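Local coordinates for protein major extracellular endoglucanase (Xanthomonas campestris pv. campestris, PDB 4TUF) that hydrolyses internal beta-1,4-glucosidic linkages of cellulose, lichenin and cereal beta-D-glucans, this chain being the family 5 catalytic TIM-barrel domain of a longer secreted enzyme, at residues 208-212 with 213-217; 291-294 with 295-299; 339-342 with 343-346. All coordinates share one frame; numbering follows the deposited sequence.

Interaction 1 (208-212 with 213-217)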
loop_
_atom_site.group_PDB
_atom_site.type_symbol
_atom_site.label_atom_id
_atom_site.label_comp_id
_atom_site.label_asym_id
_atom_site.label_seq_id
_atom_site.Cartn_x
_atom_site.Cartn_y
_atom_site.Cartn_z
ATOM N N GLY A 208 5.279 6.231 -20.804
ATOM C CA GLY A 208 3.948 6.724 -21.113
ATOM C C GLY A 208 2.824 5.908 -20.496
ATOM O O GLY A 208 2.849 4.677 -20.517
ATOM N N GLY A 209 1.831 6.597 -19.941
ATOM C CA GLY A 209 0.651 5.939 -19.411
ATOM C C GLY A 209 0.917 5.161 -18.139
ATOM O O GLY A 209 0.284 4.136 -17.883
ATOM N N ILE A 210 1.856 5.654 -17.339
ATOM C CA ILE A 210 2.231 4.986 -16.096
ATOM C C ILE A 210 1.691 5.728 -14.873
ATOM O O ILE A 210 1.788 6.952 -14.785
ATOM C CB ILE A 210 3.763 4.859 -15.975
ATOM C CG1 ILE A 210 4.330 4.096 -17.172
ATOM C CG2 ILE A 210 4.135 4.160 -14.691
ATOM C CD1 ILE A 210 5.816 3.865 -17.094
ATOM N N PHE A 211 1.110 4.981 -13.938
ATOM C CA PHE A 211 0.621 5.554 -12.688
ATOM C C PHE A 211 1.747 5.631 -11.666
ATOM O O PHE A 211 2.718 4.882 -11.757
ATOM C CB PHE A 211 -0.537 4.727 -12.125
ATOM C CG PHE A 211 -1.799 4.801 -12.944
ATOM C CD1 PHE A 211 -2.692 5.844 -12.772
ATOM C CD2 PHE A 211 -2.097 3.819 -13.874
ATOM C CE1 PHE A 211 -3.857 5.911 -13.519
ATOM C CE2 PHE A 211 -3.263 3.884 -14.625
ATOM C CZ PHE A 211 -4.144 4.928 -14.446
ATOM N N TRP A 212 1.612 6.536 -10.699
ATOM C CA TRP A 212 2.602 6.696 -9.637
ATOM C C TRP A 212 2.908 5.363 -8.959
ATOM O O TRP A 212 1.995 4.645 -8.559
ATOM C CB TRP A 212 2.119 7.696 -8.589
ATOM C CG TRP A 212 2.013 9.105 -9.065
ATOM C CD1 TRP A 212 2.279 9.574 -10.317
ATOM C CD2 TRP A 212 1.610 10.240 -8.287
ATOM N NE1 TRP A 212 2.054 10.935 -10.371
ATOM C CE2 TRP A 212 1.648 11.366 -9.135
ATOM C CE3 TRP A 212 1.219 10.413 -6.958
ATOM C CZ2 TRP A 212 1.316 12.646 -8.694
ATOM C CZ3 TRP A 212 0.883 11.685 -6.523
ATOM C CH2 TRP A 212 0.933 12.783 -7.388
ATOM N N GLY A 213 4.192 5.038 -8.837
ATOM C CA GLY A 213 4.610 3.797 -8.209
ATOM C C GLY A 213 4.166 2.574 -8.985
ATOM O O GLY A 213 4.045 1.486 -8.423
ATOM N N GLY A 214 3.932 2.746 -10.284
ATOM C CA GLY A 214 3.351 1.683 -11.084
ATOM C C GLY A 214 4.267 0.981 -12.074
ATOM O O GLY A 214 3.873 -0.034 -12.655
ATOM N N ASN A 215 5.477 1.507 -12.274
ATOM C CA ASN A 215 6.395 0.947 -13.266
ATOM C C ASN A 215 7.547 0.178 -12.636
ATOM O O ASN A 215 8.335 0.739 -11.878
ATOM C CB ASN A 215 6.960 2.052 -14.161
ATOM C CG ASN A 215 7.743 1.507 -15.349
ATOM O OD1 ASN A 215 7.635 0.332 -15.700
ATOM N ND2 ASN A 215 8.530 2.369 -15.977
ATOM N N LEU A 216 7.656 -1.102 -12.973
ATOM C CA LEU A 216 8.732 -1.933 -12.449
ATOM C C LEU A 216 9.725 -2.363 -13.532
ATOM O O LEU A 216 10.664 -3.117 -13.252
ATOM C CB LEU A 216 8.154 -3.167 -11.764
ATOM C CG LEU A 216 7.603 -2.957 -10.360
ATOM C CD1 LEU A 216 6.946 -4.235 -9.892
ATOM C CD2 LEU A 216 8.723 -2.553 -9.422
ATOM N N GLN A 217 9.518 -1.881 -14.756
ATOM C CA GLN A 217 10.342 -2.282 -15.899
ATOM C C GLN A 217 11.865 -2.209 -15.675
ATOM O O GLN A 217 12.573 -3.138 -16.064
ATOM C CB GLN A 217 9.983 -1.445 -17.132
ATOM C CG GLN A 217 8.704 -1.851 -17.836
ATOM C CD GLN A 217 8.256 -0.804 -18.836
ATOM O OE1 GLN A 217 8.474 -0.942 -20.039
ATOM N NE2 GLN A 217 7.636 0.261 -18.337
#

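Interaction 2 (291-294 with 295-299)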
loop_
_atom_site.group_PDB
_atom_site.type_symbol
_atom_site.label_atom_id
_atom_site.label_comp_id
_atom_site.label_asym_id
_atom_site.label_seq_id
_atom_site.Cartn_x
_atom_site.Cartn_y
_atom_site.Cartn_z
ATOM N N LYS A 291 -16.017 -0.299 -13.808
ATOM C CA LYS A 291 -16.557 -1.618 -13.519
ATOM C C LYS A 291 -15.781 -2.639 -14.345
ATOM O O LYS A 291 -15.109 -3.517 -13.798
ATOM C CB LYS A 291 -18.053 -1.668 -13.838
ATOM C CG LYS A 291 -18.897 -2.458 -12.853
ATOM C CD LYS A 291 -18.719 -3.956 -13.025
ATOM C CE LYS A 291 -19.827 -4.727 -12.314
ATOM N NZ LYS A 291 -19.703 -6.199 -12.519
ATOM N N THR A 292 -15.859 -2.489 -15.664
ATOM C CA THR A 292 -15.122 -3.334 -16.599
ATOM C C THR A 292 -13.635 -3.445 -16.255
ATOM O O THR A 292 -13.072 -4.536 -16.249
ATOM C CB THR A 292 -15.247 -2.808 -18.038
ATOM O OG1 THR A 292 -16.626 -2.569 -18.348
ATOM C CG2 THR A 292 -14.674 -3.813 -19.018
ATOM N N TRP A 293 -13.009 -2.310 -15.962
ATOM C CA TRP A 293 -11.579 -2.275 -15.675
ATOM C C TRP A 293 -11.196 -3.115 -14.453
ATOM O O TRP A 293 -10.242 -3.891 -14.509
ATOM C CB TRP A 293 -11.105 -0.833 -15.473
ATOM C CG TRP A 293 -9.668 -0.767 -15.067
ATOM C CD1 TRP A 293 -8.582 -0.782 -15.892
ATOM C CD2 TRP A 293 -9.156 -0.701 -13.731
ATOM N NE1 TRP A 293 -7.426 -0.725 -15.152
ATOM C CE2 TRP A 293 -7.752 -0.674 -13.822
ATOM C CE3 TRP A 293 -9.748 -0.658 -12.468
ATOM C CZ2 TRP A 293 -6.932 -0.612 -12.699
ATOM C CZ3 TRP A 293 -8.937 -0.591 -11.356
ATOM C CH2 TRP A 293 -7.543 -0.566 -11.477
ATOM N N GLN A 294 -11.929 -2.953 -13.354
ATOM C CA GLN A 294 -11.648 -3.706 -12.132
ATOM C C GLN A 294 -11.861 -5.195 -12.355
ATOM O O GLN A 294 -11.073 -6.015 -11.882
ATOM C CB GLN A 294 -12.517 -3.217 -10.965
ATOM C CG GLN A 294 -12.174 -1.813 -10.495
ATOM C CD GLN A 294 -12.598 -1.535 -9.068
ATOM O OE1 GLN A 294 -12.524 -2.407 -8.203
ATOM N NE2 GLN A 294 -13.043 -0.310 -8.814
ATOM N N ASP A 295 -12.925 -5.540 -13.075
ATOM C CA ASP A 295 -13.207 -6.932 -13.398
ATOM C C ASP A 295 -12.046 -7.561 -14.161
ATOM O O ASP A 295 -11.599 -8.656 -13.826
ATOM C CB ASP A 295 -14.493 -7.048 -14.216
ATOM C CG ASP A 295 -15.742 -6.856 -13.378
ATOM O OD1 ASP A 295 -15.690 -7.099 -12.154
ATOM O OD2 ASP A 295 -16.783 -6.476 -13.951
ATOM N N ALA A 296 -11.553 -6.855 -15.177
ATOM C CA ALA A 296 -10.468 -7.357 -16.017
ATOM C C ALA A 296 -9.156 -7.506 -15.249
ATOM O O ALA A 296 -8.401 -8.453 -15.481
ATOM C CB ALA A 296 -10.269 -6.444 -17.216
ATOM N N LEU A 297 -8.884 -6.566 -14.345
ATOM C CA LEU A 297 -7.673 -6.616 -13.530
ATOM C C LEU A 297 -7.666 -7.860 -12.652
ATOM O O LEU A 297 -6.649 -8.546 -12.543
ATOM C CB LEU A 297 -7.541 -5.364 -12.666
ATOM C CG LEU A 297 -6.347 -5.365 -11.701
ATOM C CD1 LEU A 297 -5.034 -5.480 -12.463
ATOM C CD2 LEU A 297 -6.334 -4.124 -10.809
ATOM N N VAL A 298 -8.808 -8.148 -12.034
ATOM C CA VAL A 298 -8.943 -9.334 -11.195
ATOM C C VAL A 298 -8.737 -10.600 -12.024
ATOM O O VAL A 298 -7.998 -11.500 -11.623
ATOM C CB VAL A 298 -10.317 -9.372 -10.497
ATOM C CG1 VAL A 298 -10.561 -10.732 -9.864
ATOM C CG2 VAL A 298 -10.403 -8.263 -9.453
ATOM N N LYS A 299 -9.374 -10.653 -13.190
ATOM C CA LYS A 299 -9.205 -11.773 -14.111
ATOM C C LYS A 299 -7.731 -11.972 -14.475
ATOM O O LYS A 299 -7.241 -13.100 -14.520
ATOM C CB LYS A 299 -10.042 -11.552 -15.376
ATOM C CG LYS A 299 -10.022 -12.708 -16.371
ATOM C CD LYS A 299 -10.618 -12.276 -17.710
ATOM C CE LYS A 299 -10.562 -13.392 -18.739
ATOM N NZ LYS A 299 -11.510 -14.502 -18.420
#

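Interaction 3 (339-342 with 343-346)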
loop_
_atom_site.group_PDB
_atom_site.type_symbol
_atom_site.label_atom_id
_atom_site.label_comp_id
_atom_site.label_asym_id
_atom_site.label_seq_id
_atom_site.Cartn_x
_atom_site.Cartn_y
_atom_site.Cartn_z
ATOM N N LEU A 339 -16.255 -8.665 -5.762
ATOM C CA LEU A 339 -15.092 -8.618 -6.647
ATOM C C LEU A 339 -13.820 -9.080 -5.936
ATOM O O LEU A 339 -13.024 -9.836 -6.492
ATOM C CB LEU A 339 -14.889 -7.203 -7.186
ATOM C CG LEU A 339 -13.687 -6.989 -8.105
ATOM C CD1 LEU A 339 -13.968 -7.537 -9.495
ATOM C CD2 LEU A 339 -13.320 -5.518 -8.162
ATOM N N LEU A 340 -13.633 -8.615 -4.707
ATOM C CA LEU A 340 -12.453 -8.969 -3.933
ATOM C C LEU A 340 -12.446 -10.452 -3.562
ATOM O O LEU A 340 -11.402 -11.101 -3.620
ATOM C CB LEU A 340 -12.361 -8.104 -2.674
ATOM C CG LEU A 340 -11.980 -6.641 -2.914
ATOM C CD1 LEU A 340 -12.191 -5.822 -1.662
ATOM C CD2 LEU A 340 -10.536 -6.541 -3.366
ATOM N N ARG A 341 -13.602 -10.993 -3.191
ATOM C CA ARG A 341 -13.669 -12.404 -2.822
ATOM C C ARG A 341 -13.377 -13.278 -4.032
ATOM O O ARG A 341 -12.813 -14.364 -3.903
ATOM C CB ARG A 341 -15.029 -12.747 -2.217
ATOM C CG ARG A 341 -15.283 -12.020 -0.908
ATOM C CD ARG A 341 -16.500 -12.539 -0.172
ATOM N NE ARG A 341 -16.765 -11.753 1.033
ATOM C CZ ARG A 341 -17.744 -10.862 1.149
ATOM N NH1 ARG A 341 -18.577 -10.644 0.139
ATOM N NH2 ARG A 341 -17.898 -10.198 2.283
ATOM N N THR A 342 -13.750 -12.787 -5.209
ATOM C CA THR A 342 -13.414 -13.455 -6.455
ATOM C C THR A 342 -11.901 -13.522 -6.618
ATOM O O THR A 342 -11.348 -14.577 -6.914
ATOM C CB THR A 342 -14.039 -12.737 -7.661
ATOM O OG1 THR A 342 -15.453 -12.963 -7.664
ATOM C CG2 THR A 342 -13.444 -13.253 -8.968
ATOM N N LEU A 343 -11.241 -12.387 -6.409
ATOM C CA LEU A 343 -9.784 -12.311 -6.456
ATOM C C LEU A 343 -9.142 -13.238 -5.426
ATOM O O LEU A 343 -8.193 -13.956 -5.735
ATOM C CB LEU A 343 -9.314 -10.873 -6.225
ATOM C CG LEU A 343 -7.799 -10.673 -6.111
ATOM C CD1 LEU A 343 -7.115 -10.963 -7.439
ATOM C CD2 LEU A 343 -7.459 -9.274 -5.619
ATOM N N TRP A 344 -9.672 -13.220 -4.207
ATOM C CA TRP A 344 -9.116 -14.006 -3.106
ATOM C C TRP A 344 -9.314 -15.514 -3.275
ATOM O O TRP A 344 -8.586 -16.307 -2.676
ATOM C CB TRP A 344 -9.735 -13.574 -1.780
ATOM C CG TRP A 344 -9.497 -12.145 -1.414
ATOM C CD1 TRP A 344 -8.531 -11.315 -1.909
ATOM C CD2 TRP A 344 -10.249 -11.370 -0.471
ATOM N NE1 TRP A 344 -8.633 -10.072 -1.327
ATOM C CE2 TRP A 344 -9.682 -10.079 -0.443
ATOM C CE3 TRP A 344 -11.350 -11.643 0.354
ATOM C CZ2 TRP A 344 -10.178 -9.064 0.378
ATOM C CZ3 TRP A 344 -11.838 -10.634 1.171
ATOM C CH2 TRP A 344 -11.251 -9.360 1.177
ATOM N N GLY A 345 -10.303 -15.910 -4.075
ATOM C CA GLY A 345 -10.610 -17.318 -4.258
ATOM C C GLY A 345 -11.487 -17.847 -3.138
ATOM O O GLY A 345 -11.348 -18.994 -2.705
ATOM N N THR A 346 -12.399 -16.998 -2.671
ATOM C CA THR A 346 -13.264 -17.321 -1.541
ATOM C C THR A 346 -14.746 -17.138 -1.887
ATOM O O THR A 346 -15.320 -17.911 -2.656
ATOM C CB THR A 346 -12.923 -16.447 -0.313
ATOM O OG1 THR A 346 -13.019 -15.061 -0.668
ATOM C CG2 THR A 346 -11.510 -16.739 0.184
#

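Interaction 1 (208-212 with 213-217)
A type II beta turn from Phe-211 to Gly-214, in the long loop between strands 192-195 and 231-238 of the TIM barrel, brings Ile-210 against Asn-215 and sets Trp-212 at the active site. The turn is closed by Gly-214 N, 2.9 Å from Phe-211 O, a weak bond with an N-H...O angle of only 124°. Gly-213, with positive phi, takes the third position, usual for glycine in this turn. Just behind it, both branches of Ile-210 lie on the side chain of Asn-215: CG2 is 3.6 Å from Asn-215 CB, while CD1, at the end of an extended arm (chi2 -177°), sits over one face of the Asn-215 amide, 3.5 Å from CG. Asn-215 OD1 makes an Asx turn by accepting from Gln-217 N at 3.1 Å (161°), and it also accepts from Gln-217 NE2 at 2.6 Å. The two donors come from opposite faces of the amide plane. Asn-215 ND2 is bonded to Thr-199 O and Ser-205 OG, and Gly-214 and Asn-215 together form a classic beta bulge opposite Ile-198. On the far side of the turn the Trp-212 ring stacks on His-159 and touches Glu-157, the proton donor by similarity. Because both ends of the buried Asn-215 amide are bonded, its rotation is fixed, and the amide can carry the methyl of Ile-210 without leaving a polar atom unanswered.

Interaction 2 (291-294 with 295-299)
Lys-291 and Asp-295 pair one turn apart on helix 288-303, both through the backbone and through their charged ends. Asp-295 N bonds to Lys-291 O at 3.1 Å. The ammonium group then comes back to the carboxylate: the lysine chain bends at chi2 (-75°), which turns it along the helix and brings NZ within 3.3 Å of Asp-295 OD2, on the syn lone pair of that oxygen. The salt bridge is long, and both groups have further partners: Asp-295 OD1 is hydrogen-bonded to Tyr-283 OH, a hydroxyl that Lys-291 NZ also meets weakly. The next three carbonyls are satisfied in the ordinary alpha-helical way, Thr-292 O by Ala-296 N at 3.0 Å, Trp-293 O by Leu-297 N at 3.0 Å and Gln-294 O by Val-298 N at 3.1 Å. The buried amide of Gln-294 is answered at both ends, NE2 by Asp-290 OD2 and OE1 by Tyr-311 OH. On the apolar flank, Trp-293 and Leu-297 run side by side in the same direction, and Leu-297 CD2 lies 3.8 Å from Trp-293 CH2, at the benzo end of the indole. Helix 288-303 is the connection of a beta-alpha-beta unit between barrel strands 276-280 and 309-311. Its Trp-293 flank rests on Val-237 of strand 231-238 and on Trp-261 of helix 257-266, whereas Gln-294, Asp-295 and Val-298 turn to Leu-339 of helix 334-344.

Interaction 3 (339-342 with 343-346)
Leu-340 and Trp-344 form the packed side of a helix end closed by a Schellman motif, at the C terminus of helix 334-344. The indole lies back over the turn before it: Leu-340 CB sits over the face of the six-membered ring, 4.1 Å from its centroid and 20° off the normal, a CH-pi contact. The same face carries Leu-340 O toward the rim, and that oxygen takes Trp-344 N at 2.8 Å in the carbonyl plane. With chi1 at -61°, CG is anti to the carbonyl carbon, which folds the ring back toward Leu-340. Phe-54 meets the indole edge-to-face, and Phe-279 of strand 276-280 touches Leu-340 and Leu-343, so this side faces the barrel. The other side is looser. Thr-342 and Gly-345 are exposed, and Thr-346, the final residue, is poorly ordered. Arg-341 is only partly buried, its extended chain ending in a bond from NH2 to Leu-52 O, with the guanidinium plane nearly perpendicular to the indole. Gly-345, with positive phi, reverses the backbone and bonds weakly to Thr-342 O through its N at 3.3 Å. The motif is completed by Thr-346 N to Arg-341 O, 2.9 Å long and almost straight at 176°.

How the interactions relate
From the N terminus onward, interaction 1 shapes the loop between strands 192-195 and 231-238, interaction 2 lies within helix 288-303, and interaction 3 ends helix 334-344 at the C terminus. Each joins directly successive segments, so none closes a long loop, and they follow in series without nesting or crossing. Interactions 1 and 2, with centres about 18 Å apart, do not touch, but both lean on helix 257-266, through Leu-216 and Leu-297 among others. Interactions 2 and 3 do touch, their centres about 12 Å apart: Val-298 CG1 packs 3.8 Å from Leu-343 CA where the two outer helices of the barrel meet.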